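Local coordinates for mandelate racemase/muconate lactonizing enzyme (PDB 4J3Z), which probably catalyses an isomerase-type reaction of the enolase superfamily, as its mandelate racemase/muconate lactonizing enzyme relatives do, at residues I71-S75 against W291-K295; P87-F92 against T264-E268. All coordinates share one frame; numbering follows the deposited sequence.

Contact 1: residues I71-S75 against W291-K295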
loop_
_atom_site.group_PDB
_atom_site.type_symbol
_atom_site.label_atom_id
_atom_site.label_comp_id
_atom_site.label_asym_id
_atom_site.label_seq_id
_atom_site.Cartn_x
_atom_site.Cartn_y
_atom_site.Cartn_z
ATOM N N ILE D 71 -2.705 -37.999 9.367
ATOM C CA ILE D 71 -1.681 -36.965 9.516
ATOM C C ILE D 71 -2.298 -35.634 9.935
ATOM O O ILE D 71 -1.929 -35.074 10.968
ATOM C CB ILE D 71 -0.809 -36.757 8.238
ATOM C CG1 ILE D 71 -0.351 -38.087 7.634
ATOM C CG2 ILE D 71 0.392 -35.854 8.547
ATOM C CD1 ILE D 71 0.729 -38.805 8.418
ATOM N N GLU D 72 -3.236 -35.142 9.133
ATOM C CA GLU D 72 -3.918 -33.866 9.407
ATOM C C GLU D 72 -4.466 -33.820 10.829
ATOM O O GLU D 72 -4.244 -32.838 11.541
ATOM C CB GLU D 72 -5.052 -33.608 8.413
ATOM C CG GLU D 72 -4.635 -33.543 6.956
ATOM C CD GLU D 72 -4.285 -32.145 6.475
ATOM O OE1 GLU D 72 -4.506 -31.162 7.220
ATOM O OE2 GLU D 72 -3.808 -32.032 5.323
ATOM N N LEU D 73 -5.150 -34.890 11.237
ATOM C CA LEU D 73 -5.738 -34.994 12.579
ATOM C C LEU D 73 -4.736 -34.795 13.719
ATOM O O LEU D 73 -4.945 -33.958 14.588
ATOM C CB LEU D 73 -6.525 -36.312 12.754
ATOM C CG LEU D 73 -7.502 -36.327 13.946
ATOM C CD1 LEU D 73 -8.361 -35.069 13.992
ATOM C CD2 LEU D 73 -8.363 -37.585 13.962
ATOM N N MET D 74 -3.654 -35.564 13.716
ATOM C CA MET D 74 -2.654 -35.460 14.778
ATOM C C MET D 74 -1.913 -34.121 14.757
ATOM O O MET D 74 -1.688 -33.516 15.809
ATOM C CB MET D 74 -1.699 -36.637 14.726
ATOM C CG MET D 74 -2.370 -37.955 15.071
ATOM S SD MET D 74 -1.236 -39.350 14.982
ATOM C CE MET D 74 -0.941 -39.495 13.214
ATOM N N SER D 75 -1.568 -33.645 13.561
ATOM C CA SER D 75 -0.926 -32.333 13.405
ATOM C C SER D 75 -1.758 -31.206 14.021
ATOM O O SER D 75 -1.232 -30.404 14.797
ATOM C CB SER D 75 -0.612 -32.042 11.936
ATOM O OG SER D 75 -0.220 -30.689 11.767
ATOM N N TRP D 291 4.623 -33.739 5.869
ATOM C CA TRP D 291 3.363 -33.271 5.287
ATOM C C TRP D 291 3.262 -31.758 5.377
ATOM O O TRP D 291 2.865 -31.098 4.414
ATOM C CB TRP D 291 2.166 -33.948 5.967
ATOM C CG TRP D 291 0.844 -33.729 5.287
ATOM C CD1 TRP D 291 -0.174 -32.927 5.721
ATOM C CD2 TRP D 291 0.395 -34.315 4.061
ATOM N NE1 TRP D 291 -1.231 -32.975 4.838
ATOM C CE2 TRP D 291 -0.910 -33.817 3.810
ATOM C CE3 TRP D 291 0.964 -35.216 3.149
ATOM C CZ2 TRP D 291 -1.657 -34.195 2.687
ATOM C CZ3 TRP D 291 0.226 -35.591 2.034
ATOM C CH2 TRP D 291 -1.078 -35.077 1.811
ATOM N N GLU D 292 3.642 -31.205 6.524
ATOM C CA GLU D 292 3.768 -29.759 6.649
ATOM C C GLU D 292 4.767 -29.249 5.603
ATOM O O GLU D 292 4.489 -28.285 4.894
ATOM C CB GLU D 292 4.155 -29.368 8.081
ATOM C CG GLU D 292 3.784 -27.938 8.489
ATOM C CD GLU D 292 2.274 -27.675 8.593
ATOM O OE1 GLU D 292 1.455 -28.619 8.426
ATOM O OE2 GLU D 292 1.898 -26.501 8.835
ATOM N N GLY D 293 5.907 -29.931 5.485
ATOM C CA GLY D 293 6.919 -29.633 4.453
ATOM C C GLY D 293 6.322 -29.497 3.069
ATOM O O GLY D 293 6.593 -28.520 2.367
ATOM N N LYS D 294 5.486 -30.469 2.684
ATOM C CA LYS D 294 4.731 -30.398 1.425
ATOM C C LYS D 294 3.876 -29.139 1.312
ATOM O O LYS D 294 3.791 -28.536 0.237
ATOM C CB LYS D 294 3.833 -31.630 1.238
ATOM C CG LYS D 294 4.495 -32.829 0.583
ATOM C CD LYS D 294 4.985 -32.541 -0.832
ATOM C CE LYS D 294 3.853 -32.520 -1.845
ATOM N NZ LYS D 294 4.433 -32.356 -3.204
ATOM N N LYS D 295 3.288 -28.703 2.385
ATOM C CA LYS D 295 2.490 -27.556 2.240
ATOM C C LYS D 295 3.215 -26.246 2.362
ATOM O O LYS D 295 2.746 -25.265 1.921
ATOM C CB LYS D 295 1.228 -27.657 3.074
ATOM C CG LYS D 295 1.450 -27.994 4.484
ATOM C CD LYS D 295 0.187 -27.808 5.233
ATOM C CE LYS D 295 -0.549 -29.083 5.473
ATOM N NZ LYS D 295 -1.921 -28.770 5.857
HETATM O O HOH W 1 1.733 -31.112 9.409
#
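Glu72 brings its carboxylate to the edge of the Trp291 indole, with OE2 2.8 Å from NE1 and the N-H pointing almost straight at it. The oxygen lies close to the ring plane, yet the carboxylate is turned across the indole, the two planes 85° apart, and the N-H comes down on OE2 from above the carboxylate plane. A bend at chi2 (-91°) swings the acid round to this position. One turn along helix 290-302, Lys295 brings its amine to the same carboxylate in a long salt bridge, NZ to Glu72 OE1 3.8 Å. Helix 71-80, from the N-terminal capping domain of the enolase-superfamily fold, here meets a helix of the barrel domain nearly at right angles, the local axes 11.8 Å apart at a crossing angle of -97°. Ile71 CG2 packs on Trp291 CB at 3.7 Å, while Trp103 of helix 89-109 lies against both residues. Ser75 and Glu292 meet through a water, which donates to Glu292 OE1 at 2.7 Å and lies 3.1 Å from Ser75 OG. Glu72 OE2 has a further partner, a salt bridge to Lys294 of the second subunit, which would probably favour the charged carboxylate.

Contact 2: residues P87-F92 against T264-E268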
loop_
_atom_site.group_PDB
_atom_site.type_symbol
_atom_site.label_atom_id
_atom_site.label_comp_id
_atom_site.label_asym_id
_atom_site.label_seq_id
_atom_site.Cartn_x
_atom_site.Cartn_y
_atom_site.Cartn_z
ATOM N N PRO D 87 2.256 -21.412 16.460
ATOM C CA PRO D 87 3.538 -22.098 16.264
ATOM C C PRO D 87 4.371 -22.237 17.532
ATOM O O PRO D 87 4.582 -21.248 18.250
ATOM C CB PRO D 87 4.256 -21.209 15.252
ATOM C CG PRO D 87 3.155 -20.619 14.450
ATOM C CD PRO D 87 2.020 -20.396 15.413
ATOM N N ASP D 88 4.837 -23.460 17.784
ATOM C CA ASP D 88 5.657 -23.767 18.948
ATOM C C ASP D 88 6.764 -24.734 18.570
ATOM O O ASP D 88 6.533 -25.939 18.542
ATOM C CB ASP D 88 4.809 -24.388 20.068
ATOM C CG ASP D 88 5.575 -24.511 21.388
ATOM O OD1 ASP D 88 6.809 -24.705 21.365
ATOM O OD2 ASP D 88 4.942 -24.406 22.453
ATOM N N PRO D 89 7.981 -24.215 18.323
ATOM C CA PRO D 89 9.059 -25.062 17.824
ATOM C C PRO D 89 9.378 -26.241 18.744
ATOM O O PRO D 89 9.794 -27.295 18.257
ATOM C CB PRO D 89 10.256 -24.104 17.729
ATOM C CG PRO D 89 9.925 -22.964 18.625
ATOM C CD PRO D 89 8.434 -22.835 18.575
ATOM N N THR D 90 9.193 -26.063 20.054
ATOM C CA THR D 90 9.432 -27.137 21.020
ATOM C C THR D 90 8.393 -28.256 20.881
ATOM O O THR D 90 8.754 -29.409 20.643
ATOM C CB THR D 90 9.492 -26.593 22.467
ATOM O OG1 THR D 90 10.595 -25.685 22.583
ATOM C CG2 THR D 90 9.679 -27.710 23.477
ATOM N N VAL D 91 7.111 -27.907 21.003
ATOM C CA VAL D 91 6.021 -28.893 20.966
ATOM C C VAL D 91 5.862 -29.494 19.575
ATOM O O VAL D 91 5.629 -30.700 19.425
ATOM C CB VAL D 91 4.669 -28.279 21.412
ATOM C CG1 VAL D 91 3.544 -29.301 21.317
ATOM C CG2 VAL D 91 4.763 -27.718 22.824
ATOM N N PHE D 92 5.977 -28.648 18.553
ATOM C CA PHE D 92 5.693 -29.097 17.201
ATOM C C PHE D 92 6.921 -29.707 16.540
ATOM O O PHE D 92 6.800 -30.619 15.712
ATOM C CB PHE D 92 5.093 -27.970 16.365
ATOM C CG PHE D 92 4.039 -28.435 15.398
ATOM C CD1 PHE D 92 2.930 -29.152 15.845
ATOM C CD2 PHE D 92 4.143 -28.143 14.049
ATOM C CE1 PHE D 92 1.951 -29.578 14.960
ATOM C CE2 PHE D 92 3.163 -28.553 13.156
ATOM C CZ PHE D 92 2.067 -29.273 13.608
ATOM N N THR D 264 8.782 -22.492 12.118
ATOM C CA THR D 264 7.921 -23.644 12.310
ATOM C C THR D 264 6.486 -23.290 11.933
ATOM O O THR D 264 6.030 -22.172 12.177
ATOM C CB THR D 264 8.014 -24.193 13.757
ATOM O OG1 THR D 264 7.390 -25.475 13.825
ATOM C CG2 THR D 264 7.366 -23.267 14.781
ATOM N N GLY D 265 5.781 -24.234 11.323
ATOM C CA GLY D 265 4.391 -24.006 10.957
ATOM C C GLY D 265 4.261 -23.224 9.666
ATOM O O GLY D 265 4.885 -22.173 9.487
ATOM N N VAL D 266 3.437 -23.746 8.766
ATOM C CA VAL D 266 3.270 -23.195 7.423
ATOM C C VAL D 266 2.880 -21.711 7.438
ATOM O O VAL D 266 3.224 -20.972 6.512
ATOM C CB VAL D 266 2.289 -24.069 6.582
ATOM C CG1 VAL D 266 0.827 -23.767 6.906
ATOM C CG2 VAL D 266 2.557 -23.924 5.092
ATOM N N THR D 267 2.197 -21.268 8.498
ATOM C CA THR D 267 1.874 -19.844 8.686
ATOM C C THR D 267 3.096 -18.921 8.827
ATOM O O THR D 267 3.057 -17.763 8.387
ATOM C CB THR D 267 0.932 -19.618 9.885
ATOM O OG1 THR D 267 0.438 -18.270 9.867
ATOM C CG2 THR D 267 1.637 -19.909 11.238
ATOM N N GLU D 268 4.165 -19.416 9.451
ATOM C CA GLU D 268 5.358 -18.596 9.683
ATOM C C GLU D 268 6.167 -18.460 8.405
ATOM O O GLU D 268 6.650 -17.375 8.082
ATOM C CB GLU D 268 6.218 -19.168 10.813
ATOM C CG GLU D 268 5.778 -18.743 12.207
ATOM C CD GLU D 268 6.680 -19.255 13.324
ATOM O OE1 GLU D 268 7.560 -20.128 13.090
ATOM O OE2 GLU D 268 6.489 -18.793 14.467
#
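The loop before helix 89-109 runs past the loop before helix 266-274, CA atoms coming within 5.7 Å at Pro87 and Gly265, and no hydrogen bond joins the two segments. Pro87 instead lays its ring over the other helix start: CG meets Thr267 CG2 at 3.6 Å, the two side chains crossing at about a right angle, and CB lies 3.4 Å from Glu268 OE2. Thr264 points CG2 between the two prolines, 3.8 Å from Pro87 CB and 3.7 Å from Pro89 N. This follows from its chi1 of -168°, which sends OG1 the other way, to the edge of the Phe92 ring and a hydrogen bond with Arg286 O. Glu268, extended beyond CG, turns back along its own segment, where OE1 accepts from Thr264 N (2.8 Å, 168°) nearly in line with the C-O bond, and OE2 pairs with Arg86 of the third subunit. A leucine in place of Glu268 would probably leave Thr264 N without its acceptor and that arginine without this carboxylate as a partner. Asp88 N-caps helix 89-109 through weak bonds from Thr90 N and Val91 N to OD1, while OD2 hydrogen-bonds Thr90 OG1 of the third subunit. Phe92 packs against helix 71-80, Val91 against helix 48-62, and Gly265, the N-cap of helix 266-274, is tied by its backbone to Ala287.

Both contacts join the N-terminal capping domain to the C-terminal barrel domain, and their centres lie 12 Å apart on one side of the chain's centre. Along the sequence the order is 71-75, 87-92, 264-268, 291-295, with contact 2 enclosed between the two halves of contact 1. Helices 71-80 and 89-109 are successive on the capping side; helices 266-274 and 290-302 belong to the barrel domain. The contacts also touch directly: Glu292 OE2 probably accepts from Val266 N at 3.2 Å, and Ser75 OG packs 3.3 Å from Phe92 CZ. Together they form adjoining parts of the interface between the two domains, with contact 1 bordering the second subunit and contact 2 the third.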